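Local atomic coordinates of phosphatidylinositol-specific phospholipase C (Listeria monocytogenes, PDB entry 2PLC), a protein that belongs to the phosphatidylinositol-specific phospholipase C family and carries its X domain, which is grouped with the TIM-barrel class of folds. Residues D26-N31 / I61-K66; Q44-S49 / I256-E261; Q180-D185 / L214-A219. All coordinates share one frame; numbering follows the deposited sequence.

In the fold
Followed from the N terminus, the chain runs along strand 20-24 into the loop 26-31, which meets strand 60-65 in interaction 1 and closes a loop of about thirty residues, about half of it short helices. Within that loop, segment 44-49 pairs with 256-261, so interaction 2 crosses interaction 1 and ties this early part to the end of strand 253-257. Backbone contacts from S29 to T45 and Q46 bring the two together directly. Interaction 3 joins strands 180-183 and 212-216 and is nested within the long loop closed by interaction 2; strand 253-257 lies beside 212-216 in the same parallel sheet.

Interaction 1: residues D26-N31 / I61-K66; sequences DTMSYN and IDIRAK
T27 and D62 meet through direct hydrogen bonds between a tight turn and a strand. T27 OG1, set anti to its own carbonyl carbon (chi1 -54°), accepts D62 N at 2.7 Å in a nearly straight bond (174°), while T24 OG1 also hydrogen-bonds to this hydroxyl. A weak bond from T27 N to D62 O adds to the pairing. One residue earlier, D26 N reaches D62 OD2 at 3.1 Å from well above the carboxylate plane (50° out of it).

Charged groups form a second layer. The same D62 carboxylate is gripped side-on by R64, with NE meeting OD1 at 2.7 Å and NH2 meeting OD2 at 2.9 Å, so OD2 serves two donors, one of them from across the contact. D26 OD1 lies over a face of the guanidinium, 4.5 Å from R64 NE; the carboxylate and guanidinium planes are nearly parallel, and no N-H points at OD1, so any attraction is probably one of charge only.

A single water stitches the polar side together, donating to D26 OD1 and D62 O and accepting from M28 N. Apolar contacts complete the account: M28 CG touches I63 CD1 at 3.8 Å, and T27 CG2 meets I61 CG2 at 4.0 Å.

Around this type I turn, V85 of helix 82-95 and I71 of strand 70-73 both pack on M28 and I63, while strand 101-107 flanks strand 60-65 through backbone bonds to I61 and I63.

Interaction 2: residues Q44-S49 / I256-E261; sequences QTQTMS and IMDFPE
F259 presents one ring face to the backbone of T45 and Q46, and its edge to side chains on either side of that pair in sequence. T45 O sits 3.6 Å above the plane of the F259 ring, over its centre, with Q46 N offset toward the rim on the same face. At the edge, T47 CG2 comes to 3.6 Å from F259 CE1, and Q44 CD lies 3.9 Å from F259 CZ; the Q44 amide stands steeply against the ring, the two planes 79° apart.

Q46 turns its end back toward the other segment. Its CG lies anti to the carbonyl carbon (chi1 -51°), and a bend at chi2 (-66°) folds CD round. Q46 NE2 then donates to M257 O at 3.1 Å, in the amide plane and on a carbonyl lone pair, while H25 O is its other acceptor. Q46 OE1 lies 3.2 Å from P260 CD.

T45 CB and CG2 lean obliquely on the carboxylate of D258, whose OD1 is 3.4 Å from T45 CB and bonded to H25 ND1. A water joins T47 OG1 to P260 O.

The loop between helices 40-43 and 50-55 thus packs on the segment following strand 253-257, next to H25. T45 O accepts F259 N at 2.8 Å and also lies over that residue's ring, which probably limits how F259 can shift; Q46 NE2 bridges the strand end and H25 O.

Interaction 3: residues Q180-D185 / L214-A219; sequences QVIQDD and LNHISA
V181, I182 and Q183 run beside L214 and N215 as parallel strands, their axes 5.0 Å apart and only 4° from alignment, with L214 N donating to V181 O at 2.8 Å and Q183 N to L214 O at 3.0 Å. I182 and L214 form one bridge pair, and Q183 and N215 the next.

On the face carrying the first pair, the side chains lie side by side and point the same way, I182 CG1 being 4.2 Å from L214 CB. At the last residue of strand 212-216, H216 takes over. Its chi1 (-72°) sets CG beside the backbone N, the ring lies with ND1 at Q183 O, and that oxygen is held twice: by H216 N at 3.0 Å and by H216 ND1 at 2.9 Å. The backbone donor lies in the carbonyl plane; the ring nitrogen comes from above it (37° out), although the acceptor stays in the imidazole plane.

D184 OD1 lies over one face of that ring, 3.5 Å above the H216 plane and displaced toward the rim. Two waters probably link D184 OD1 to S218, one to O and the other to OG.

The pair belongs to the beta-alpha-beta unit formed by strand 180-183, helix 191-207 and strand 212-216. I198 and T201 of that helix pack against Q183, and I198 O accepts N215 ND2; N215 also bonds by its backbone to I254 and I256 of strand 253-257, against which L214 and H216 pack.

Interaction 1: residues D26-N31 / I61-K66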
loop_
_atom_site.group_PDB
_atom_site.type_symbol
_atom_site.label_atom_id
_atom_site.label_comp_id
_atom_site.label_asym_id
_atom_site.label_seq_id
_atom_site.Cartn_x
_atom_site.Cartn_y
_atom_site.Cartn_z
ATOM N N ASP A 26 5.822 1.024 -4.820
ATOM C CA ASP A 26 5.820 1.288 -6.261
ATOM C C ASP A 26 5.301 0.060 -7.015
ATOM O O ASP A 26 5.953 -0.492 -7.907
ATOM C CB ASP A 26 7.223 1.665 -6.728
ATOM C CG ASP A 26 7.212 2.616 -7.900
ATOM O OD1 ASP A 26 6.147 2.850 -8.520
ATOM O OD2 ASP A 26 8.298 3.141 -8.191
ATOM N N THR A 27 4.108 -0.347 -6.610
ATOM C CA THR A 27 3.389 -1.492 -7.130
ATOM C C THR A 27 3.494 -1.792 -8.627
ATOM O O THR A 27 3.708 -2.943 -9.011
ATOM C CB THR A 27 1.903 -1.355 -6.763
ATOM O OG1 THR A 27 1.782 -1.160 -5.343
ATOM C CG2 THR A 27 1.118 -2.599 -7.195
ATOM N N MET A 28 3.346 -0.759 -9.457
ATOM C CA MET A 28 3.360 -0.910 -10.914
ATOM C C MET A 28 4.705 -0.973 -11.621
ATOM O O MET A 28 4.746 -1.175 -12.834
ATOM C CB MET A 28 2.531 0.200 -11.566
ATOM C CG MET A 28 1.090 0.262 -11.103
ATOM S SD MET A 28 0.279 -1.348 -11.136
ATOM C CE MET A 28 -0.141 -1.499 -12.891
ATOM N N SER A 29 5.798 -0.784 -10.889
ATOM C CA SER A 29 7.116 -0.811 -11.505
ATOM C C SER A 29 7.674 -2.217 -11.737
ATOM O O SER A 29 8.675 -2.617 -11.132
ATOM C CB SER A 29 8.102 0.031 -10.702
ATOM O OG SER A 29 9.310 0.194 -11.424
ATOM N N TYR A 30 6.993 -2.972 -12.590
ATOM C CA TYR A 30 7.412 -4.326 -12.957
ATOM C C TYR A 30 7.399 -4.414 -14.476
ATOM O O TYR A 30 7.659 -5.461 -15.060
ATOM C CB TYR A 30 6.488 -5.392 -12.358
ATOM C CG TYR A 30 5.030 -5.222 -12.704
ATOM C CD1 TYR A 30 4.503 -5.750 -13.888
ATOM C CD2 TYR A 30 4.173 -4.529 -11.847
ATOM C CE1 TYR A 30 3.156 -5.587 -14.206
ATOM C CE2 TYR A 30 2.825 -4.362 -12.152
ATOM C CZ TYR A 30 2.321 -4.892 -13.327
ATOM O OH TYR A 30 0.982 -4.747 -13.605
ATOM N N ASN A 31 7.081 -3.291 -15.102
ATOM C CA ASN A 31 7.037 -3.189 -16.547
ATOM C C ASN A 31 7.059 -1.700 -16.874
ATOM O O ASN A 31 6.776 -0.869 -16.006
ATOM C CB ASN A 31 5.759 -3.842 -17.083
ATOM C CG ASN A 31 5.793 -4.051 -18.586
ATOM O OD1 ASN A 31 6.854 -4.267 -19.172
ATOM N ND2 ASN A 31 4.624 -3.997 -19.216
ATOM N N ILE A 61 -1.401 -1.212 -1.861
ATOM C CA ILE A 61 -0.717 -0.906 -3.113
ATOM C C ILE A 61 -0.333 0.560 -3.167
ATOM O O ILE A 61 -0.957 1.406 -2.532
ATOM C CB ILE A 61 -1.533 -1.327 -4.354
ATOM C CG1 ILE A 61 -2.893 -0.636 -4.376
ATOM C CG2 ILE A 61 -1.711 -2.836 -4.362
ATOM C CD1 ILE A 61 -3.747 -1.023 -5.570
ATOM N N ASP A 62 0.728 0.839 -3.908
ATOM C CA ASP A 62 1.279 2.179 -4.034
ATOM C C ASP A 62 1.262 2.543 -5.522
ATOM O O ASP A 62 2.104 2.085 -6.296
ATOM C CB ASP A 62 2.697 2.123 -3.468
ATOM C CG ASP A 62 3.446 3.418 -3.590
ATOM O OD1 ASP A 62 2.868 4.437 -4.029
ATOM O OD2 ASP A 62 4.644 3.404 -3.230
ATOM N N ILE A 63 0.293 3.367 -5.909
ATOM C CA ILE A 63 0.109 3.776 -7.298
ATOM C C ILE A 63 0.508 5.227 -7.552
ATOM O O ILE A 63 0.006 6.141 -6.903
ATOM C CB ILE A 63 -1.364 3.571 -7.721
ATOM C CG1 ILE A 63 -1.822 2.145 -7.382
ATOM C CG2 ILE A 63 -1.544 3.848 -9.215
ATOM C CD1 ILE A 63 -1.075 1.056 -8.113
ATOM N N ARG A 64 1.407 5.429 -8.511
ATOM C CA ARG A 64 1.883 6.770 -8.854
ATOM C C ARG A 64 1.376 7.117 -10.253
ATOM O O ARG A 64 1.611 6.365 -11.203
ATOM C CB ARG A 64 3.411 6.804 -8.857
ATOM C CG ARG A 64 4.089 5.944 -7.797
ATOM C CD ARG A 64 4.024 6.567 -6.424
ATOM N NE ARG A 64 4.784 5.792 -5.441
ATOM C CZ ARG A 64 6.060 6.009 -5.132
ATOM N NH1 ARG A 64 6.737 6.979 -5.733
ATOM N NH2 ARG A 64 6.653 5.282 -4.194
ATOM N N ALA A 65 0.718 8.268 -10.387
ATOM C CA ALA A 65 0.170 8.692 -11.675
ATOM C C ALA A 65 0.351 10.179 -11.971
ATOM O O ALA A 65 0.703 10.959 -11.089
ATOM C CB ALA A 65 -1.316 8.334 -11.742
ATOM N N LYS A 66 0.126 10.552 -13.232
ATOM C CA LYS A 66 0.214 11.944 -13.678
ATOM C C LYS A 66 -1.153 12.369 -14.221
ATOM O O LYS A 66 -1.996 11.511 -14.486
ATOM C CB LYS A 66 1.305 12.110 -14.732
ATOM C CG LYS A 66 2.700 12.010 -14.149
ATOM C CD LYS A 66 3.765 12.411 -15.152
ATOM C CE LYS A 66 5.143 12.358 -14.523
ATOM N NZ LYS A 66 6.211 12.598 -15.526
HETATM O O HOH W 1 3.342 2.178 -8.952
#

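Interaction 2: residues Q44-S49 / I256-E261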
loop_
_atom_site.group_PDB
_atom_site.type_symbol
_atom_site.label_atom_id
_atom_site.label_comp_id
_atom_site.label_asym_id
_atom_site.label_seq_id
_atom_site.Cartn_x
_atom_site.Cartn_y
_atom_site.Cartn_z
ATOM N N GLN A 44 13.147 -0.756 -11.370
ATOM C CA GLN A 44 12.301 -1.892 -11.007
ATOM C C GLN A 44 12.166 -2.162 -9.504
ATOM O O GLN A 44 13.149 -2.125 -8.766
ATOM C CB GLN A 44 12.794 -3.149 -11.720
ATOM C CG GLN A 44 11.876 -4.343 -11.568
ATOM C CD GLN A 44 12.492 -5.614 -12.103
ATOM O OE1 GLN A 44 13.713 -5.757 -12.129
ATOM N NE2 GLN A 44 11.653 -6.548 -12.523
ATOM N N THR A 45 10.943 -2.448 -9.062
ATOM C CA THR A 45 10.683 -2.752 -7.652
ATOM C C THR A 45 9.859 -4.026 -7.455
ATOM O O THR A 45 9.751 -4.527 -6.334
ATOM C CB THR A 45 9.936 -1.619 -6.960
ATOM O OG1 THR A 45 8.708 -1.384 -7.654
ATOM C CG2 THR A 45 10.776 -0.350 -6.953
ATOM N N GLN A 46 9.273 -4.537 -8.539
ATOM C CA GLN A 46 8.445 -5.742 -8.475
ATOM C C GLN A 46 8.648 -6.670 -9.680
ATOM O O GLN A 46 9.177 -6.267 -10.714
ATOM C CB GLN A 46 6.958 -5.361 -8.409
ATOM C CG GLN A 46 6.577 -4.344 -7.341
ATOM C CD GLN A 46 6.770 -4.865 -5.927
ATOM O OE1 GLN A 46 6.710 -6.068 -5.689
ATOM N NE2 GLN A 46 7.003 -3.957 -4.982
ATOM N N THR A 47 8.225 -7.922 -9.530
ATOM C CA THR A 47 8.304 -8.897 -10.613
ATOM C C THR A 47 6.895 -9.395 -10.928
ATOM O O THR A 47 6.608 -9.787 -12.055
ATOM C CB THR A 47 9.202 -10.100 -10.266
ATOM O OG1 THR A 47 8.741 -10.715 -9.060
ATOM C CG2 THR A 47 10.644 -9.659 -10.111
ATOM N N MET A 48 6.026 -9.382 -9.917
ATOM C CA MET A 48 4.636 -9.806 -10.071
ATOM C C MET A 48 3.780 -8.666 -10.591
ATOM O O MET A 48 4.014 -7.508 -10.250
ATOM C CB MET A 48 4.051 -10.285 -8.734
ATOM C CG MET A 48 4.548 -11.649 -8.263
ATOM S SD MET A 48 3.798 -12.163 -6.688
ATOM C CE MET A 48 4.504 -10.936 -5.562
ATOM N N SER A 49 2.809 -8.986 -11.442
ATOM C CA SER A 49 1.907 -7.969 -11.968
ATOM C C SER A 49 0.934 -7.615 -10.847
ATOM O O SER A 49 0.857 -8.329 -9.838
ATOM C CB SER A 49 1.137 -8.483 -13.194
ATOM O OG SER A 49 0.242 -9.520 -12.843
ATOM N N ILE A 256 5.523 -2.615 3.930
ATOM C CA ILE A 256 5.650 -2.276 2.516
ATOM C C ILE A 256 7.001 -2.683 1.919
ATOM O O ILE A 256 8.039 -2.109 2.256
ATOM C CB ILE A 256 5.382 -0.762 2.344
ATOM C CG1 ILE A 256 4.142 -0.374 3.169
ATOM C CG2 ILE A 256 5.136 -0.428 0.897
ATOM C CD1 ILE A 256 3.899 1.094 3.258
ATOM N N MET A 257 6.961 -3.611 0.962
ATOM C CA MET A 257 8.174 -4.157 0.364
ATOM C C MET A 257 8.388 -4.059 -1.146
ATOM O O MET A 257 7.460 -3.818 -1.930
ATOM C CB MET A 257 8.259 -5.649 0.719
ATOM C CG MET A 257 8.022 -5.981 2.177
ATOM S SD MET A 257 7.642 -7.710 2.432
ATOM C CE MET A 257 5.868 -7.710 2.107
ATOM N N ASP A 258 9.648 -4.264 -1.522
ATOM C CA ASP A 258 10.095 -4.330 -2.908
ATOM C C ASP A 258 10.386 -5.820 -3.050
ATOM O O ASP A 258 10.847 -6.450 -2.094
ATOM C CB ASP A 258 11.419 -3.596 -3.116
ATOM C CG ASP A 258 11.259 -2.103 -3.230
ATOM O OD1 ASP A 258 10.159 -1.629 -3.588
ATOM O OD2 ASP A 258 12.261 -1.401 -2.978
ATOM N N PHE A 259 10.074 -6.385 -4.215
ATOM C CA PHE A 259 10.317 -7.798 -4.509
ATOM C C PHE A 259 9.930 -8.796 -3.406
ATOM O O PHE A 259 10.742 -9.628 -3.000
ATOM C CB PHE A 259 11.794 -8.006 -4.879
ATOM C CG PHE A 259 12.242 -7.217 -6.072
ATOM C CD1 PHE A 259 11.934 -7.642 -7.355
ATOM C CD2 PHE A 259 13.005 -6.068 -5.913
ATOM C CE1 PHE A 259 12.385 -6.936 -8.467
ATOM C CE2 PHE A 259 13.460 -5.357 -7.011
ATOM C CZ PHE A 259 13.151 -5.790 -8.294
ATOM N N PRO A 260 8.688 -8.727 -2.900
ATOM C CA PRO A 260 8.325 -9.681 -1.852
ATOM C C PRO A 260 8.111 -11.079 -2.405
ATOM O O PRO A 260 7.583 -11.246 -3.502
ATOM C CB PRO A 260 7.015 -9.110 -1.324
ATOM C CG PRO A 260 6.406 -8.497 -2.557
ATOM C CD PRO A 260 7.586 -7.787 -3.163
ATOM N N GLU A 261 8.556 -12.081 -1.655
ATOM C CA GLU A 261 8.376 -13.472 -2.052
ATOM C C GLU A 261 7.065 -14.003 -1.479
ATOM O O GLU A 261 6.586 -13.519 -0.451
ATOM C CB GLU A 261 9.543 -14.321 -1.563
ATOM C CG GLU A 261 10.849 -13.959 -2.226
ATOM C CD GLU A 261 11.959 -14.912 -1.864
ATOM O OE1 GLU A 261 12.460 -14.838 -0.718
ATOM O OE2 GLU A 261 12.326 -15.738 -2.729
HETATM O O HOH W 2 8.055 -10.481 -6.056
#

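Interaction 3: residues Q180-D185 / L214-A219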
loop_
_atom_site.group_PDB
_atom_site.type_symbol
_atom_site.label_atom_id
_atom_site.label_comp_id
_atom_site.label_asym_id
_atom_site.label_seq_id
_atom_site.Cartn_x
_atom_site.Cartn_y
_atom_site.Cartn_z
ATOM N N GLN A 180 -1.952 8.477 10.908
ATOM C CA GLN A 180 -0.982 7.594 10.276
ATOM C C GLN A 180 0.431 7.837 10.781
ATOM O O GLN A 180 0.799 8.963 11.093
ATOM C CB GLN A 180 -0.992 7.814 8.767
ATOM C CG GLN A 180 -2.216 7.291 8.053
ATOM C CD GLN A 180 -2.483 8.032 6.761
ATOM O OE1 GLN A 180 -3.597 8.493 6.520
ATOM N NE2 GLN A 180 -1.458 8.170 5.930
ATOM N N VAL A 181 1.216 6.771 10.870
ATOM C CA VAL A 181 2.610 6.871 11.289
ATOM C C VAL A 181 3.410 6.295 10.124
ATOM O O VAL A 181 3.262 5.117 9.788
ATOM C CB VAL A 181 2.886 6.059 12.566
ATOM C CG1 VAL A 181 4.354 6.167 12.946
ATOM C CG2 VAL A 181 2.018 6.569 13.703
ATOM N N ILE A 182 4.245 7.129 9.507
ATOM C CA ILE A 182 5.025 6.703 8.348
ATOM C C ILE A 182 6.547 6.601 8.516
ATOM O O ILE A 182 7.210 7.545 8.950
ATOM C CB ILE A 182 4.721 7.612 7.122
ATOM C CG1 ILE A 182 3.214 7.640 6.855
ATOM C CG2 ILE A 182 5.458 7.106 5.875
ATOM C CD1 ILE A 182 2.803 8.588 5.766
ATOM N N GLN A 183 7.083 5.431 8.186
ATOM C CA GLN A 183 8.521 5.206 8.223
ATOM C C GLN A 183 8.895 5.054 6.752
ATOM O O GLN A 183 8.546 4.060 6.111
ATOM C CB GLN A 183 8.878 3.940 9.010
ATOM C CG GLN A 183 10.387 3.675 9.133
ATOM C CD GLN A 183 10.975 2.941 7.933
ATOM O OE1 GLN A 183 10.780 1.739 7.776
ATOM N NE2 GLN A 183 11.705 3.664 7.089
ATOM N N ASP A 184 9.552 6.071 6.210
ATOM C CA ASP A 184 9.949 6.058 4.814
ATOM C C ASP A 184 11.359 6.599 4.623
ATOM O O ASP A 184 11.581 7.537 3.854
ATOM C CB ASP A 184 8.950 6.863 3.981
ATOM C CG ASP A 184 9.122 6.652 2.486
ATOM O OD1 ASP A 184 9.711 5.634 2.075
ATOM O OD2 ASP A 184 8.650 7.512 1.718
ATOM N N ASP A 185 12.308 6.015 5.345
ATOM C CA ASP A 185 13.706 6.410 5.228
ATOM C C ASP A 185 14.275 5.626 4.036
ATOM O O ASP A 185 14.867 4.549 4.194
ATOM C CB ASP A 185 14.454 6.067 6.520
ATOM C CG ASP A 185 15.933 6.394 6.446
ATOM O OD1 ASP A 185 16.308 7.364 5.755
ATOM O OD2 ASP A 185 16.728 5.672 7.080
ATOM N N LEU A 214 2.601 2.782 8.336
ATOM C CA LEU A 214 3.102 2.448 7.007
ATOM C C LEU A 214 4.606 2.253 7.188
ATOM O O LEU A 214 5.367 3.212 7.257
ATOM C CB LEU A 214 2.811 3.579 6.011
ATOM C CG LEU A 214 1.383 3.850 5.508
ATOM C CD1 LEU A 214 0.885 2.671 4.721
ATOM C CD2 LEU A 214 0.426 4.159 6.643
ATOM N N ASN A 215 5.017 0.998 7.298
ATOM C CA ASN A 215 6.412 0.637 7.524
ATOM C C ASN A 215 7.136 0.206 6.235
ATOM O O ASN A 215 7.020 -0.939 5.803
ATOM C CB ASN A 215 6.434 -0.499 8.556
ATOM C CG ASN A 215 7.761 -0.636 9.273
ATOM O OD1 ASN A 215 8.744 0.034 8.950
ATOM N ND2 ASN A 215 7.791 -1.512 10.267
ATOM N N HIS A 216 7.893 1.120 5.632
ATOM C CA HIS A 216 8.630 0.820 4.406
ATOM C C HIS A 216 9.903 0.007 4.593
ATOM O O HIS A 216 10.843 0.443 5.259
ATOM C CB HIS A 216 8.984 2.106 3.658
ATOM C CG HIS A 216 7.810 2.763 3.006
ATOM N ND1 HIS A 216 7.011 3.674 3.660
ATOM C CD2 HIS A 216 7.280 2.617 1.768
ATOM C CE1 HIS A 216 6.039 4.061 2.853
ATOM N NE2 HIS A 216 6.179 3.434 1.699
ATOM N N ILE A 217 9.926 -1.179 3.999
ATOM C CA ILE A 217 11.097 -2.042 4.041
ATOM C C ILE A 217 12.018 -1.589 2.883
ATOM O O ILE A 217 13.238 -1.753 2.934
ATOM C CB ILE A 217 10.704 -3.526 3.799
ATOM C CG1 ILE A 217 9.538 -3.938 4.700
ATOM C CG2 ILE A 217 11.902 -4.436 3.989
ATOM C CD1 ILE A 217 9.850 -3.949 6.153
ATOM N N SER A 218 11.414 -0.979 1.862
ATOM C CA SER A 218 12.111 -0.498 0.670
ATOM C C SER A 218 13.085 0.673 0.851
ATOM O O SER A 218 12.932 1.497 1.753
ATOM C CB SER A 218 11.079 -0.131 -0.398
ATOM O OG SER A 218 10.083 0.726 0.139
ATOM N N ALA A 219 14.062 0.754 -0.050
ATOM C CA ALA A 219 15.068 1.812 -0.035
ATOM C C ALA A 219 15.856 1.828 -1.351
ATOM O O ALA A 219 15.802 0.871 -2.124
ATOM C CB ALA A 219 16.011 1.616 1.132
HETATM O O HOH W 3 11.653 3.949 2.804
HETATM O O HOH W 4 10.587 3.429 0.041
#